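Local atomic coordinates of uncharacterized protein C22E12.03c (Schizosaccharomyces pombe, PDB entry 4QYT), a protein that converts methylglyoxal to D-lactate without glutathione and takes part in protection against reactive oxygen species. Residues D16-A22 and G163-M168; V7-D13 and P33-V39. All coordinates share one frame; numbering follows the deposited sequence. Where two conformers were deposited one is given.

Contact 1: D16-A22 and G163-M168; sequences DEIEFSA and GPGTAM
Ala167 presents its CB as a small knob to the first turns of helix 17-29, where it settles among Ile18, Glu19 and Ala22. The nearest side-chain atom there is Ala22 CB, 3.7 Å from Ala167 CB, and the carbonyl oxygen of Ile18 and the CA of Glu19 complete the hollow. Such small groups let the two backbones come close: the CA atoms of Glu19 and Ala167 are 5.3 Å apart. The methyl of Ala22 in turn lies against the backbone carbonyl of Ala167, while the bent side chain of Met168 lays its sulfur against the same methyl, with SD 3.6 Å from Ala22 CB.

Beside this knob the ring of Pro164 forms a broader bump between two unlike neighbours. Ile18 crosses it at about a right angle with both branches: Ile18 CG2 comes to 3.8 Å from Pro164 CB. The CD1 end lies slightly farther off. Glu19 approaches from the ring-nitrogen side. Its chain runs extended beyond CG (chi2 162°), which carries OE2 to 3.2 Å from Pro164 CD; the proline nitrogen, just as near, carries no hydrogen. No hydrogen bond joins the segments; they meet through van der Waals contact. The helix start is fixed from within, since Asp16 OD2 caps it by accepting from Glu19 N at 2.9 Å, while Asp16 OD1 forms a salt bridge with Arg29 of the second subunit.

Glu19 OE1 takes a weak hydrogen bond from Gly81 N, and OE2 lies close to the oxidised cysteine, a sulfinic acid, at position 114. Glu19, Cys114 and, near Gly163, His133 are the inferred active-site residues, so the start of helix 17-29 and the loop leading into helix 167-178 probably line one side of the DJ-1/PfpI catalytic pocket, next to the subunit interface.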
loop_
_atom_site.group_PDB
_atom_site.type_symbol
_atom_site.label_atom_id
_atom_site.label_comp_id
_atom_site.label_asym_id
_atom_site.label_seq_id
_atom_site.Cartn_x
_atom_site.Cartn_y
_atom_site.Cartn_z
ATOM N N ASP A 16 1.543 9.649 -0.896
ATOM C CA ASP A 16 0.529 8.662 -0.562
ATOM C C ASP A 16 1.113 7.293 -0.194
ATOM O O ASP A 16 1.915 6.733 -0.940
ATOM C CB ASP A 16 -0.427 8.504 -1.746
ATOM C CG ASP A 16 -1.537 7.573 -1.419
ATOM O OD1 ASP A 16 -2.414 8.001 -0.639
ATOM O OD2 ASP A 16 -1.536 6.435 -1.929
ATOM N N GLU A 17 0.629 6.758 0.912
ATOM C CA GLU A 17 1.119 5.468 1.413
ATOM C C GLU A 17 0.824 4.316 0.457
ATOM O O GLU A 17 1.662 3.407 0.284
ATOM C CB GLU A 17 0.497 5.146 2.762
ATOM C CG GLU A 17 0.870 6.060 3.925
ATOM C CD GLU A 17 0.047 7.320 4.109
ATOM O OE1 GLU A 17 -0.622 7.784 3.132
ATOM O OE2 GLU A 17 0.088 7.867 5.220
ATOM N N ILE A 18 -0.371 4.293 -0.120
ATOM C CA ILE A 18 -0.771 3.188 -0.983
ATOM C C ILE A 18 0.069 3.184 -2.260
ATOM O O ILE A 18 0.556 2.119 -2.706
ATOM C CB ILE A 18 -2.283 3.241 -1.269
ATOM C CG1 ILE A 18 -3.056 2.994 0.021
ATOM C CG2 ILE A 18 -2.650 2.257 -2.358
ATOM C CD1 ILE A 18 -4.536 3.392 -0.056
ATOM N N GLU A 19 0.219 4.359 -2.847
ATOM C CA GLU A 19 0.967 4.484 -4.104
ATOM C C GLU A 19 2.459 4.250 -3.918
ATOM O O GLU A 19 3.108 3.797 -4.851
ATOM C CB GLU A 19 0.688 5.825 -4.716
ATOM C CG GLU A 19 -0.759 5.932 -5.157
ATOM C CD GLU A 19 -1.231 7.310 -5.368
ATOM O OE1 GLU A 19 -0.483 8.271 -5.321
ATOM O OE2 GLU A 19 -2.490 7.411 -5.527
ATOM N N PHE A 20 2.990 4.556 -2.739
ATOM C CA PHE A 20 4.361 4.179 -2.395
ATOM C C PHE A 20 4.485 2.653 -2.245
ATOM O O PHE A 20 5.360 2.030 -2.825
ATOM C CB PHE A 20 4.802 4.892 -1.102
ATOM C CG PHE A 20 6.221 4.558 -0.674
ATOM C CD1 PHE A 20 6.508 3.331 -0.049
ATOM C CD2 PHE A 20 7.276 5.408 -0.975
ATOM C CE1 PHE A 20 7.810 2.992 0.304
ATOM C CE2 PHE A 20 8.563 5.076 -0.642
ATOM C CZ PHE A 20 8.824 3.858 -0.030
ATOM N N SER A 21 3.603 2.050 -1.433
ATOM C CA SER A 21 3.810 0.651 -1.041
ATOM C C SER A 21 3.667 -0.354 -2.175
ATOM O O SER A 21 4.284 -1.412 -2.133
ATOM C CB SER A 21 2.862 0.295 0.111
ATOM O OG SER A 21 3.078 1.127 1.246
ATOM N N ALA A 22 2.783 -0.093 -3.136
ATOM C CA ALA A 22 2.569 -1.083 -4.183
ATOM C C ALA A 22 3.828 -1.315 -5.042
ATOM O O ALA A 22 4.316 -2.456 -5.095
ATOM C CB ALA A 22 1.341 -0.724 -5.017
ATOM N N GLY A 163 -4.600 6.252 -9.556
ATOM C CA GLY A 163 -4.891 6.479 -8.153
ATOM C C GLY A 163 -4.545 5.329 -7.266
ATOM O O GLY A 163 -3.960 4.348 -7.700
ATOM N N PRO A 164 -4.927 5.426 -5.990
ATOM C CA PRO A 164 -4.569 4.342 -5.083
ATOM C C PRO A 164 -5.084 3.016 -5.545
ATOM O O PRO A 164 -4.400 2.018 -5.422
ATOM C CB PRO A 164 -5.181 4.778 -3.744
ATOM C CG PRO A 164 -5.551 6.169 -3.903
ATOM C CD PRO A 164 -5.578 6.561 -5.318
ATOM N N GLY A 165 -6.279 2.990 -6.124
ATOM C CA GLY A 165 -6.838 1.733 -6.621
ATOM C C GLY A 165 -6.088 1.103 -7.766
ATOM O O GLY A 165 -6.259 -0.079 -8.004
ATOM N N THR A 166 -5.275 1.887 -8.473
ATOM C CA THR A 166 -4.522 1.366 -9.617
ATOM C C THR A 166 -3.036 1.212 -9.298
ATOM O O THR A 166 -2.273 0.863 -10.208
ATOM C CB THR A 166 -4.692 2.245 -10.852
ATOM O OG1 THR A 166 -4.093 3.518 -10.632
ATOM C CG2 THR A 166 -6.124 2.415 -11.195
ATOM N N ALA A 167 -2.641 1.363 -8.032
ATOM C CA ALA A 167 -1.220 1.309 -7.695
ATOM C C ALA A 167 -0.603 -0.056 -7.956
ATOM O O ALA A 167 0.554 -0.141 -8.383
ATOM C CB ALA A 167 -1.014 1.763 -6.287
ATOM N N MET A 168 -1.350 -1.125 -7.704
ATOM C CA MET A 168 -0.839 -2.448 -8.006
ATOM C C MET A 168 -0.662 -2.672 -9.513
ATOM O O MET A 168 0.377 -3.140 -9.971
ATOM C CB MET A 168 -1.724 -3.548 -7.402
ATOM C CG MET A 168 -1.701 -3.591 -5.871
ATOM S SD MET A 168 -0.104 -4.029 -5.163
ATOM C CE MET A 168 -0.069 -5.752 -5.602
#

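Contact 2: V7-D13 and P33-V39; sequences VCLFVAD and PIDSVYV. With EDO (1,2-ethanediol), chain E.
Val7 and Ile34 pair at the start of two parallel strands, 7-12 and 34-39, with Val7 CG1 packed 3.6 Å from Ile34 CD1. Six backbone hydrogen bonds zip the strands together; Val11 N to Val37 O is the most bent, at 142°. Val7, Leu9 and Val11 share one face with Ile34, Ser36 and Tyr38, and Phe20 and Phe27 of helix 17-29 cover part of it.

The other face is tight around Cys8. Its SG, anti to the backbone N (chi1 170°), sits 3.8 Å above the centre of the Phe10 ring and 3.4 Å from Val37 CG2. Val37 lies alongside Phe10, pointing the same way, and Phe70 meets the ring of Phe10 at a small interplanar angle.

The ends are looser: Pro33 is exposed and Asp35, bonded to Tyr74, partly so at the N-terminal end of strand 34-39; Asp13 is partly exposed at the other. Tyr38 OH donates to the syn side of Asp13 OD2 at 2.7 Å, the carboxylate standing 82° from the ring plane, and Asn42 N also bonds this hydroxyl. A water links Asp13 N and OD2 to Val39 O. Ser36 OG is 2.6 Å from O2 of an ethanediol, probably from the crystallisation liquor, that also hydrogen-bonds to the second subunit.

Two adjacent parallel strands with the intervening helix 17-29 against one face make a beta-alpha-beta unit of the flavodoxin-like DJ-1 sheet.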
loop_
_atom_site.group_PDB
_atom_site.type_symbol
_atom_site.label_atom_id
_atom_site.label_comp_id
_atom_site.label_asym_id
_atom_site.label_seq_id
_atom_site.Cartn_x
_atom_site.Cartn_y
_atom_site.Cartn_z
ATOM N N VAL A 7 16.023 0.538 -9.010
ATOM C CA VAL A 7 14.863 1.423 -8.984
ATOM C C VAL A 7 15.008 2.476 -7.891
ATOM O O VAL A 7 15.412 2.174 -6.766
ATOM C CB VAL A 7 13.584 0.583 -8.757
ATOM C CG1 VAL A 7 12.338 1.451 -8.761
ATOM C CG2 VAL A 7 13.480 -0.528 -9.796
ATOM N N CYS A 8 14.591 3.695 -8.240
ATOM C CA CYS A 8 14.397 4.775 -7.277
ATOM C C CYS A 8 12.910 5.071 -7.143
ATOM O O CYS A 8 12.261 5.432 -8.139
ATOM C CB CYS A 8 15.084 6.046 -7.766
ATOM S SG CYS A 8 14.672 7.499 -6.793
ATOM N N LEU A 9 12.398 4.938 -5.925
ATOM C CA LEU A 9 11.041 5.373 -5.605
ATOM C C LEU A 9 11.184 6.696 -4.841
ATOM O O LEU A 9 11.613 6.738 -3.701
ATOM C CB LEU A 9 10.374 4.277 -4.782
ATOM C CG LEU A 9 8.945 4.464 -4.381
ATOM C CD1 LEU A 9 8.024 5.031 -5.364
ATOM C CD2 LEU A 9 8.389 3.214 -3.754
ATOM N N PHE A 10 10.870 7.794 -5.547
ATOM C CA PHE A 10 10.905 9.093 -4.878
ATOM C C PHE A 10 9.808 9.162 -3.837
ATOM O O PHE A 10 8.720 8.608 -3.990
ATOM C CB PHE A 10 10.727 10.221 -5.899
ATOM C CG PHE A 10 11.944 10.520 -6.723
ATOM C CD1 PHE A 10 13.075 11.069 -6.136
ATOM C CD2 PHE A 10 11.972 10.329 -8.100
ATOM C CE1 PHE A 10 14.181 11.416 -6.899
ATOM C CE2 PHE A 10 13.072 10.698 -8.852
ATOM C CZ PHE A 10 14.177 11.244 -8.262
ATOM N N VAL A 11 10.056 9.974 -2.810
ATOM C CA VAL A 11 9.117 10.143 -1.714
ATOM C C VAL A 11 9.336 11.527 -1.120
ATOM O O VAL A 11 10.465 12.007 -1.051
ATOM C CB VAL A 11 9.231 9.011 -0.669
ATOM C CG1 VAL A 11 10.562 9.062 0.083
ATOM C CG2 VAL A 11 8.061 8.953 0.296
ATOM N N ALA A 12 8.256 12.158 -0.678
ATOM C CA ALA A 12 8.312 13.468 -0.059
ATOM C C ALA A 12 7.338 13.457 1.115
ATOM O O ALA A 12 6.452 12.605 1.199
ATOM C CB ALA A 12 7.906 14.520 -1.086
ATOM N N ASP A 13 7.422 14.463 1.980
ATOM C CA ASP A 13 6.317 14.662 2.909
ATOM C C ASP A 13 5.036 14.825 2.105
ATOM O O ASP A 13 4.991 15.565 1.125
ATOM C CB ASP A 13 6.628 15.858 3.819
ATOM C CG ASP A 13 7.839 15.605 4.654
ATOM O OD1 ASP A 13 7.845 14.659 5.437
ATOM O OD2 ASP A 13 8.876 16.269 4.422
ATOM N N PRO A 33 16.691 -4.503 -6.897
ATOM C CA PRO A 33 17.057 -3.451 -5.946
ATOM C C PRO A 33 16.221 -2.190 -6.083
ATOM O O PRO A 33 16.025 -1.712 -7.205
ATOM C CB PRO A 33 18.528 -3.189 -6.255
ATOM C CG PRO A 33 19.013 -4.457 -6.842
ATOM C CD PRO A 33 17.876 -5.012 -7.623
ATOM N N ILE A 34 15.802 -1.646 -4.943
ATOM C CA ILE A 34 14.981 -0.444 -4.906
ATOM C C ILE A 34 15.339 0.360 -3.675
ATOM O O ILE A 34 15.434 -0.205 -2.578
ATOM C CB ILE A 34 13.467 -0.772 -4.991
ATOM C CG1 ILE A 34 12.627 0.491 -5.068
ATOM C CG2 ILE A 34 12.996 -1.699 -3.871
ATOM C CD1 ILE A 34 11.205 0.234 -5.520
ATOM N N ASP A 35 15.524 1.669 -3.881
ATOM C CA ASP A 35 15.746 2.619 -2.799
ATOM C C ASP A 35 14.591 3.611 -2.778
ATOM O O ASP A 35 14.159 4.044 -3.838
ATOM C CB ASP A 35 17.020 3.464 -3.011
ATOM C CG ASP A 35 18.329 2.717 -2.899
ATOM O OD1 ASP A 35 18.386 1.707 -2.170
ATOM O OD2 ASP A 35 19.299 3.189 -3.511
ATOM N N SER A 36 14.207 4.052 -1.586
ATOM C CA SER A 36 13.374 5.238 -1.461
ATOM C C SER A 36 14.282 6.434 -1.296
ATOM O O SER A 36 15.253 6.406 -0.531
ATOM C CB SER A 36 12.397 5.112 -0.295
ATOM O OG SER A 36 13.091 4.842 0.913
ATOM N N VAL A 37 13.979 7.477 -2.068
ATOM C CA VAL A 37 14.808 8.687 -2.136
ATOM C C VAL A 37 13.943 9.885 -1.808
ATOM O O VAL A 37 13.023 10.238 -2.564
ATOM C CB VAL A 37 15.487 8.819 -3.513
ATOM C CG1 VAL A 37 16.282 10.101 -3.578
ATOM C CG2 VAL A 37 16.378 7.604 -3.825
ATOM N N TYR A 38 14.225 10.485 -0.644
ATOM C CA TYR A 38 13.412 11.542 -0.060
ATOM C C TYR A 38 13.839 12.906 -0.576
ATOM O O TYR A 38 15.034 13.252 -0.573
ATOM C CB TYR A 38 13.570 11.471 1.460
ATOM C CG TYR A 38 13.009 12.632 2.248
ATOM C CD1 TYR A 38 11.637 12.912 2.248
ATOM C CD2 TYR A 38 13.817 13.387 3.071
ATOM C CE1 TYR A 38 11.094 13.913 3.065
ATOM C CE2 TYR A 38 13.284 14.393 3.854
ATOM C CZ TYR A 38 11.920 14.640 3.888
ATOM O OH TYR A 38 11.471 15.674 4.677
ATOM N N VAL A 39 12.832 13.707 -0.904
ATOM C CA VAL A 39 12.984 15.090 -1.244
ATOM C C VAL A 39 12.225 15.880 -0.180
ATOM O O VAL A 39 11.002 15.894 -0.137
ATOM C CB VAL A 39 12.390 15.378 -2.629
ATOM C CG1 VAL A 39 12.448 16.864 -2.979
ATOM C CG2 VAL A 39 13.078 14.534 -3.682
HETATM C C1 EDO E . 12.706 2.342 4.025
HETATM O O1 EDO E . 11.902 2.582 5.128
HETATM C C2 EDO E . 12.094 2.330 2.607
HETATM O O2 EDO E . 11.476 3.526 2.415
HETATM O O HOH W 1 8.999 16.885 1.386
#

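Overall arrangement
From the N terminus the chain runs along strand 7-12, enters helix 17-29 and returns through strand 34-39, so contact 2 closes a short loop. Contact 1 closes a much longer one, bringing residues 163-168 back to the start of that same helix after the last strand of the sheet, 158-161. The two loops cross rather than nest, because 16-22 falls between the paired strands in sequence and 163-168 after both. Phe20 bridges them physically: in the conformer described, its ring packs on Val11 and Ser36, and its carbonyl oxygen touches Leu9. Together the contacts tie helix 17-29 to the parallel strands 7-12 and 34-39 of the mixed sheet and to helix 167-178.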